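Local coordinates for protein uncharacterized ACR, COG1565 superfamily (Burkholderia thailandensis, PDB 4F3N) that is of unknown function but folds as a methyltransferase that binds S-adenosyl-L-homocysteine and may methylate protein arginine residues, at residues 344-349 with 410-415; 358-363 with 426-431. One frame throughout, in Å; residues are numbered along the deposited sequence.

Interaction 1: residues 344-349 with 410-415; sequences SAIHEA and IAFSRG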
ATOM      1  N   SER A 344       4.100  -5.035  12.261  1.00 10.04           N
ATOM      2  CA  SER A 344       4.120  -4.812  13.718  1.00 10.34           C
ATOM      3  C   SER A 344       4.047  -3.317  14.055  1.00 10.29           C
ATOM      4  O   SER A 344       3.267  -2.902  14.902  1.00 10.58           O
ATOM      5  CB  SER A 344       5.359  -5.445  14.355  1.00 11.05           C
ATOM      6  OG  SER A 344       5.377  -6.832  14.075  1.00 11.06           O
ATOM      7  N   ALA A 345       4.821  -2.530  13.348  1.00 10.36           N
ATOM      8  CA  ALA A 345       4.801  -1.084  13.467  1.00 10.46           C
ATOM      9  C   ALA A 345       3.441  -0.522  13.049  1.00 10.00           C
ATOM     10  O   ALA A 345       2.969   0.420  13.678  1.00 10.26           O
ATOM     11  CB  ALA A 345       5.888  -0.475  12.615  1.00 11.22           C
ATOM     12  N   ILE A 346       2.849  -1.078  11.981  1.00  9.42           N
ATOM     13  CA  ILE A 346       1.475  -0.674  11.598  1.00  9.61           C
ATOM     14  C   ILE A 346       0.485  -0.992  12.716  1.00  9.63           C
ATOM     15  O   ILE A 346      -0.328  -0.150  13.098  1.00  9.56           O
ATOM     16  CB  ILE A 346       1.053  -1.329  10.257  1.00  9.55           C
ATOM     17  CG1 ILE A 346       1.967  -0.880   9.137  1.00  9.56           C
ATOM     18  CG2 ILE A 346      -0.424  -1.025   9.898  1.00  9.27           C
ATOM     19  CD1 ILE A 346       2.161   0.632   9.018  1.00 10.15           C
ATOM     20  N   HIS A 347       0.560  -2.204  13.282  1.00 10.26           N
ATOM     21  CA  HIS A 347      -0.256  -2.561  14.451  1.00 11.01           C
ATOM     22  C   HIS A 347      -0.126  -1.560  15.583  1.00 12.03           C
ATOM     23  O   HIS A 347      -1.137  -1.044  16.108  1.00 12.10           O
ATOM     24  CB  HIS A 347       0.176  -3.940  14.927  1.00 11.45           C
ATOM     25  CG  HIS A 347      -0.386  -4.328  16.274  1.00 12.25           C
ATOM     26  ND1 HIS A 347       0.385  -4.851  17.242  1.00 12.87           N
ATOM     27  CD2 HIS A 347      -1.658  -4.236  16.789  1.00 12.62           C
ATOM     28  CE1 HIS A 347      -0.360  -5.122  18.328  1.00 13.25           C
ATOM     29  NE2 HIS A 347      -1.626  -4.773  18.067  1.00 13.58           N
ATOM     30  N   GLU A 348       1.119  -1.255  15.959  1.00 13.00           N
ATOM     31  CA  GLU A 348       1.350  -0.297  17.056  1.00 15.28           C
ATOM     32  C   GLU A 348       0.818   1.087  16.728  1.00 13.94           C
ATOM     33  O   GLU A 348       0.278   1.773  17.600  1.00 16.56           O
ATOM     34  CB  GLU A 348       2.848  -0.292  17.438  1.00 17.64           C
ATOM     35  CG  GLU A 348       3.228  -1.673  17.986  1.00 21.45           C
ATOM     36  CD  GLU A 348       4.702  -2.026  17.869  1.00 25.67           C
ATOM     37  OE1 GLU A 348       5.549  -1.120  17.684  1.00 32.41           O
ATOM     38  OE2 GLU A 348       5.042  -3.238  17.942  1.00 30.54           O
ATOM     39  N   ALA A 349       0.942   1.475  15.478  1.00 13.55           N
ATOM     40  CA  ALA A 349       0.454   2.781  14.996  1.00 13.43           C
ATOM     41  C   ALA A 349      -1.051   2.914  15.244  1.00 13.62           C
ATOM     42  O   ALA A 349      -1.509   3.901  15.840  1.00 13.53           O
ATOM     43  CB  ALA A 349       0.789   2.994  13.524  1.00 12.90           C
ATOM     44  N   ILE A 410      -4.524  -6.356   7.458  1.00  6.93           N
ATOM     45  CA  ILE A 410      -4.639  -5.881   8.844  1.00  7.03           C
ATOM     46  C   ILE A 410      -5.851  -4.934   8.925  1.00  7.36           C
ATOM     47  O   ILE A 410      -6.132  -4.204   7.986  1.00  7.32           O
ATOM     48  CB  ILE A 410      -3.326  -5.219   9.346  1.00  7.13           C
ATOM     49  CG1 ILE A 410      -3.332  -5.067  10.866  1.00  7.27           C
ATOM     50  CG2 ILE A 410      -3.063  -3.851   8.671  1.00  6.82           C
ATOM     51  CD1 ILE A 410      -1.902  -4.917  11.429  1.00  7.43           C
ATOM     52  N   ALA A 411      -6.604  -5.002  10.017  1.00  7.62           N
ATOM     53  CA  ALA A 411      -7.748  -4.148  10.188  1.00  7.78           C
ATOM     54  C   ALA A 411      -7.821  -3.613  11.610  1.00  8.08           C
ATOM     55  O   ALA A 411      -7.461  -4.309  12.554  1.00  8.66           O
ATOM     56  CB  ALA A 411      -9.032  -4.896   9.853  1.00  7.76           C
ATOM     57  N   PHE A 412      -8.281  -2.381  11.723  1.00  8.19           N
ATOM     58  CA  PHE A 412      -8.515  -1.683  12.976  1.00  8.39           C
ATOM     59  C   PHE A 412      -9.985  -1.282  13.063  1.00  8.71           C
ATOM     60  O   PHE A 412     -10.686  -1.124  12.045  1.00  8.28           O
ATOM     61  CB  PHE A 412      -7.627  -0.431  13.035  1.00  8.18           C
ATOM     62  CG  PHE A 412      -6.163  -0.712  12.904  1.00  8.14           C
ATOM     63  CD1 PHE A 412      -5.453  -1.161  13.995  1.00  8.42           C
ATOM     64  CD2 PHE A 412      -5.505  -0.583  11.677  1.00  7.71           C
ATOM     65  CE1 PHE A 412      -4.099  -1.447  13.878  1.00  8.41           C
ATOM     66  CE2 PHE A 412      -4.159  -0.863  11.564  1.00  7.74           C
ATOM     67  CZ  PHE A 412      -3.456  -1.258  12.674  1.00  7.92           C
ATOM     68  N   SER A 413     -10.471  -1.047  14.273  1.00  9.46           N
ATOM     69  CA  SER A 413     -11.861  -0.726  14.440  1.00 10.02           C
ATOM     70  C   SER A 413     -12.129   0.121  15.669  1.00 11.24           C
ATOM     71  O   SER A 413     -11.311   0.217  16.575  1.00 11.44           O
ATOM     72  CB  SER A 413     -12.740  -1.976  14.497  1.00 10.01           C
ATOM     73  OG  SER A 413     -12.366  -2.815  15.582  1.00 10.04           O
ATOM     74  N   ARG A 414     -13.277   0.775  15.615  1.00 12.20           N
ATOM     75  CA  ARG A 414     -13.868   1.430  16.783  1.00 14.12           C
ATOM     76  C   ARG A 414     -15.348   1.152  16.737  1.00 14.22           C
ATOM     77  O   ARG A 414     -16.004   1.294  15.698  1.00 13.52           O
ATOM     78  CB  ARG A 414     -13.645   2.920  16.770  1.00 15.66           C
ATOM     79  CG  ARG A 414     -12.201   3.312  16.853  1.00 17.02           C
ATOM     80  CD  ARG A 414     -12.134   4.799  17.118  1.00 18.59           C
ATOM     81  NE  ARG A 414     -10.790   5.345  17.011  1.00 18.18           N
ATOM     82  CZ  ARG A 414     -10.027   5.670  18.045  1.00 19.91           C
ATOM     83  NH1 ARG A 414     -10.421   5.445  19.304  1.00 20.84           N
ATOM     84  NH2 ARG A 414      -8.834   6.214  17.815  1.00 21.15           N
ATOM     85  N   GLY A 415     -15.891   0.713  17.866  1.00 14.19           N
ATOM     86  CA  GLY A 415     -17.294   0.436  17.923  1.00 14.89           C
ATOM     87  C   GLY A 415     -17.721  -0.860  17.321  1.00 14.84           C
ATOM     88  O   GLY A 415     -18.905  -1.015  17.041  1.00 15.39           O
TER
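F412 and I410 both point from their strand toward one turn of helix 343-352, and the CZ, CE1 and CE2 atoms of the phenylalanine meet the backbone there as well as a side chain. The CA of H347 lies in the ring plane at its edge, 3.9 Å from CZ, whereas the carbonyl oxygens of I346 and H347 approach the ring obliquely. CZ is 3.3 Å from I346 O, a close aromatic C-H to carbonyl approach. Beside it, the CG2 methyl of I346 touches two partners, F412 CE2 at 4.1 Å and I410 CG2 at 4.1 Å. This branch stands anti to the helix backbone N and is the one that meets the strand, while CG1 leads away; the I346 side chain runs nearly at a right angle to that of the phenylalanine.

The axes of 344-349 and 410-414 approach to 9.6 Å, with their N-to-C directions 6° apart. This fits the Rossmann-like methyltransferase fold, whose strand 407-414 is inserted antiparallel between 293-298 and 356-362; helix 343-352 leads into the last of these and covers one face of the sheet.

I410 reaches the helix with its other branch, CD1, which lies 4.1 Å from H347 N and 4.2 Å from H347 CB. No hydrogen bond joins the two segments; the packing involves both the I346 side chain and the helix backbone at I346 and H347. L357 touches both I410 and H347, while F296 of strand 293-298 and C286 of helix 276-288 pack on F412.

Interaction 2: residues 358-363 with 426-431; sequences LGYTSQ and GDRSHT. With SO4 (sulfate ion), chain C.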
ATOM      1  N   LEU A 358      -8.712  -5.287  14.933  1.00 11.58           N
ATOM      2  CA  LEU A 358      -9.819  -6.137  14.507  1.00 11.43           C
ATOM      3  C   LEU A 358      -9.324  -7.464  13.947  1.00 11.08           C
ATOM      4  O   LEU A 358      -9.964  -8.477  14.145  1.00 12.54           O
ATOM      5  CB  LEU A 358     -10.669  -5.380  13.467  1.00 11.37           C
ATOM      6  CG  LEU A 358     -11.942  -6.045  13.026  1.00 11.90           C
ATOM      7  CD1 LEU A 358     -12.881  -6.304  14.210  1.00 12.64           C
ATOM      8  CD2 LEU A 358     -12.574  -5.202  11.893  1.00 12.34           C
ATOM      9  N   GLY A 359      -8.162  -7.483  13.289  1.00 10.01           N
ATOM     10  CA  GLY A 359      -7.530  -8.723  12.881  1.00  9.88           C
ATOM     11  C   GLY A 359      -6.259  -8.491  12.102  1.00  9.57           C
ATOM     12  O   GLY A 359      -5.998  -7.368  11.682  1.00  9.09           O
ATOM     13  N   TYR A 360      -5.512  -9.572  11.886  1.00  9.47           N
ATOM     14  CA  TYR A 360      -4.272  -9.622  11.082  1.00  9.25           C
ATOM     15  C   TYR A 360      -4.096 -11.062  10.593  1.00  9.36           C
ATOM     16  O   TYR A 360      -4.008 -11.974  11.405  1.00  9.98           O
ATOM     17  CB  TYR A 360      -3.032  -9.151  11.870  1.00  9.55           C
ATOM     18  CG  TYR A 360      -1.791  -9.484  11.162  1.00  9.28           C
ATOM     19  CD1 TYR A 360      -1.426  -8.783  10.033  1.00  9.16           C
ATOM     20  CD2 TYR A 360      -1.037 -10.569  11.525  1.00  9.39           C
ATOM     21  CE1 TYR A 360      -0.315  -9.141   9.307  1.00  8.95           C
ATOM     22  CE2 TYR A 360       0.075 -10.926  10.811  1.00  9.19           C
ATOM     23  CZ  TYR A 360       0.433 -10.205   9.701  1.00  9.10           C
ATOM     24  OH  TYR A 360       1.513 -10.548   8.939  1.00  9.36           O
ATOM     25  N   THR A 361      -4.083 -11.263   9.280  1.00  8.65           N
ATOM     26  CA  THR A 361      -3.882 -12.590   8.742  1.00  9.02           C
ATOM     27  C   THR A 361      -3.398 -12.483   7.312  1.00  8.50           C
ATOM     28  O   THR A 361      -3.232 -11.364   6.792  1.00  8.49           O
ATOM     29  CB  THR A 361      -5.151 -13.464   8.881  1.00  9.11           C
ATOM     30  OG1 THR A 361      -4.792 -14.839   8.655  1.00 10.32           O
ATOM     31  CG2 THR A 361      -6.225 -12.992   7.913  1.00  9.32           C
ATOM     32  N   SER A 362      -3.126 -13.612   6.673  1.00  8.50           N
ATOM     33  CA  SER A 362      -2.666 -13.587   5.288  1.00  8.34           C
ATOM     34  C   SER A 362      -3.852 -13.301   4.369  1.00  7.82           C
ATOM     35  O   SER A 362      -5.008 -13.538   4.699  1.00  7.54           O
ATOM     36  CB  SER A 362      -1.965 -14.875   4.907  1.00  8.55           C
ATOM     37  OG  SER A 362      -2.888 -15.913   4.678  1.00  8.27           O
ATOM     38  N   GLN A 363      -3.586 -12.710   3.211  1.00  7.80           N
ATOM     39  CA  GLN A 363      -4.664 -12.526   2.231  1.00  7.45           C
ATOM     40  C   GLN A 363      -5.377 -13.831   1.916  1.00  7.53           C
ATOM     41  O   GLN A 363      -6.586 -13.851   1.766  1.00  7.39           O
ATOM     42  CB  GLN A 363      -4.077 -11.961   0.919  1.00  7.25           C
ATOM     43  CG  GLN A 363      -5.119 -11.829  -0.175  1.00  7.30           C
ATOM     44  CD  GLN A 363      -4.649 -10.941  -1.303  1.00  7.34           C
ATOM     45  OE1 GLN A 363      -4.599  -9.727  -1.154  1.00  7.53           O
ATOM     46  NE2 GLN A 363      -4.304 -11.547  -2.457  1.00  7.33           N
ATOM     47  N   GLY A 426      -7.710 -18.702  11.951  1.00 14.31           N
ATOM     48  CA  GLY A 426      -6.332 -18.528  11.503  1.00 14.62           C
ATOM     49  C   GLY A 426      -5.817 -17.122  11.687  1.00 14.29           C
ATOM     50  O   GLY A 426      -4.914 -16.693  10.953  1.00 14.84           O
ATOM     51  N   ASP A 427      -6.418 -16.357  12.601  1.00 14.37           N
ATOM     52  CA  ASP A 427      -5.873 -15.011  12.885  1.00 14.38           C
ATOM     53  C   ASP A 427      -4.428 -15.085  13.431  1.00 14.96           C
ATOM     54  O   ASP A 427      -4.065 -16.010  14.173  1.00 15.85           O
ATOM     55  CB  ASP A 427      -6.801 -14.254  13.806  1.00 14.58           C
ATOM     56  CG  ASP A 427      -6.382 -12.828  13.985  1.00 15.75           C
ATOM     57  OD1 ASP A 427      -6.863 -11.964  13.217  1.00 15.95           O
ATOM     58  OD2 ASP A 427      -5.568 -12.609  14.873  1.00 14.76           O
ATOM     59  N   ARG A 428      -3.585 -14.128  13.021  1.00 13.74           N
ATOM     60  CA  ARG A 428      -2.174 -14.138  13.342  1.00 14.03           C
ATOM     61  C   ARG A 428      -1.726 -12.980  14.249  1.00 13.98           C
ATOM     62  O   ARG A 428      -0.542 -12.723  14.327  1.00 15.60           O
ATOM     63  CB  ARG A 428      -1.347 -14.082  12.080  1.00 13.86           C
ATOM     64  CG  ARG A 428      -1.630 -15.189  11.104  1.00 13.11           C
ATOM     65  CD  ARG A 428      -0.729 -15.059   9.920  1.00 12.33           C
ATOM     66  NE  ARG A 428      -0.924 -16.146   8.964  1.00 11.90           N
ATOM     67  CZ  ARG A 428      -0.159 -16.328   7.885  1.00 11.42           C
ATOM     68  NH1 ARG A 428       0.756 -15.459   7.552  1.00 10.91           N
ATOM     69  NH2 ARG A 428      -0.361 -17.361   7.087  1.00 11.20           N
ATOM     70  N   SER A 429      -2.676 -12.295  14.881  1.00 16.32           N
ATOM     71  CA  SER A 429      -2.416 -11.068  15.643  1.00 17.32           C
ATOM     72  C   SER A 429      -1.378 -11.307  16.725  1.00 18.79           C
ATOM     73  O   SER A 429      -0.588 -10.421  17.045  1.00 17.60           O
ATOM     74  CB  SER A 429      -3.692 -10.500  16.261  1.00 17.59           C
ATOM     75  OG  SER A 429      -4.632 -10.036  15.311  1.00 15.83           O
ATOM     76  N   HIS A 430      -1.352 -12.530  17.254  1.00 20.77           N
ATOM     77  CA  HIS A 430      -0.446 -12.881  18.332  1.00 23.36           C
ATOM     78  C   HIS A 430       1.007 -12.928  17.915  1.00 24.66           C
ATOM     79  O   HIS A 430       1.899 -12.854  18.779  1.00 27.68           O
ATOM     80  CB  HIS A 430      -0.916 -14.183  19.002  1.00 25.44           C
ATOM     81  CG  HIS A 430      -1.095 -15.327  18.034  1.00 27.49           C
ATOM     82  ND1 HIS A 430      -2.089 -15.347  17.091  1.00 27.03           N
ATOM     83  CD2 HIS A 430      -0.344 -16.504  17.849  1.00 29.13           C
ATOM     84  CE1 HIS A 430      -1.980 -16.490  16.367  1.00 28.72           C
ATOM     85  NE2 HIS A 430      -0.913 -17.191  16.831  1.00 30.18           N
ATOM     86  N   THR A 431       1.277 -12.994  16.597  1.00 21.52           N
ATOM     87  CA  THR A 431       2.618 -12.955  16.046  1.00 20.42           C
ATOM     88  C   THR A 431       3.180 -11.546  15.759  1.00 19.04           C
ATOM     89  O   THR A 431       4.324 -11.393  15.340  1.00 19.71           O
ATOM     90  CB  THR A 431       2.687 -13.808  14.762  1.00 20.51           C
ATOM     91  OG1 THR A 431       2.018 -13.133  13.678  1.00 18.45           O
ATOM     92  CG2 THR A 431       1.994 -15.182  15.014  1.00 20.32           C
TER
HETATM   93  S   SO4 C 502      -7.663 -20.854  14.667  1.00 58.04           S
HETATM   94  O1  SO4 C 502      -6.393 -20.094  14.533  1.00 62.54           O
HETATM   95  O2  SO4 C 502      -7.320 -22.266  14.987  1.00 61.87           O
HETATM   96  O3  SO4 C 502      -8.486 -20.230  15.725  1.00 58.78           O
HETATM   97  O4  SO4 C 502      -8.418 -20.862  13.398  1.00 54.80           O
HETATM   98  O   HOH W   1       2.277 -13.194   9.064  1.00 11.63           O
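D427 grips its own loop with one carboxylate oxygen and strand 356-362 with the other: OD2 takes two donors from S429, while OD1 accepts from Y360 N across the contact. The S429 hydroxyl meets the syn lone pair of D427 OD2, OG to OD2 2.8 Å, and the S429 backbone N comes to the same OD2 from above the carboxylate plane at 2.9 Å, which makes an Asx turn. The bond from Y360 N to D427 OD1 is 3.1 Å long, on the syn side, with a nearly straight N-H...O angle of 167°. Three N-H or O-H groups thus fix the carboxylate's rotation.

One residue on, R428 N returns a 2.7 Å bond to Y360 O, almost in line with the carbonyl (C=O...N angle 173°). T361 adds a third link: its OG1 donates to G426 O at 3.0 Å, from above the carbonyl plane.

The R428 side chain, extended from CG to NE, follows the strand. Its CB packs 3.6 Å from Y360 CD2, and farther out CB of S362 sits over one face of the guanidinium, offset toward the rim. The guanidinium is turned 68° from the tyrosine ring, yet one water, in the guanidinium plane at its edge, joins NH1 to Y360 OH. The stronger partner of R428 is E405, through a salt bridge to NH2. G426 N holds a sulfate ion, probably from the crystallisation liquor.

The C-terminal loop after strand 407-414 thus binds the outermost strand, 356-362, whose other edge pairs with 407-414, near the point where S362 N-caps helix 363-369 through R365 N.

How the interactions relate
Strands 407-414 and 356-362 are neighbours in the sheet, and this pairing joins interaction 1 to interaction 2, whose centres lie 11 Å apart. A411 O is 2.9 Å from L358 N and A411 N is 3.0 Å from G359 O, probable hydrogen bonds at a classic beta bulge where L358 and G359 both face A411. The segments alternate along the chain, so the two contacts cross in sequence. The C-terminal residue L432 touches both H347 and Y360. As to the cofactor site, the I410 side chain is about 11 Å from that of N214, a residue that binds S-adenosyl-L-homocysteine, a ligand absent from this model, whereas interaction 2 lies away from the annotated sites.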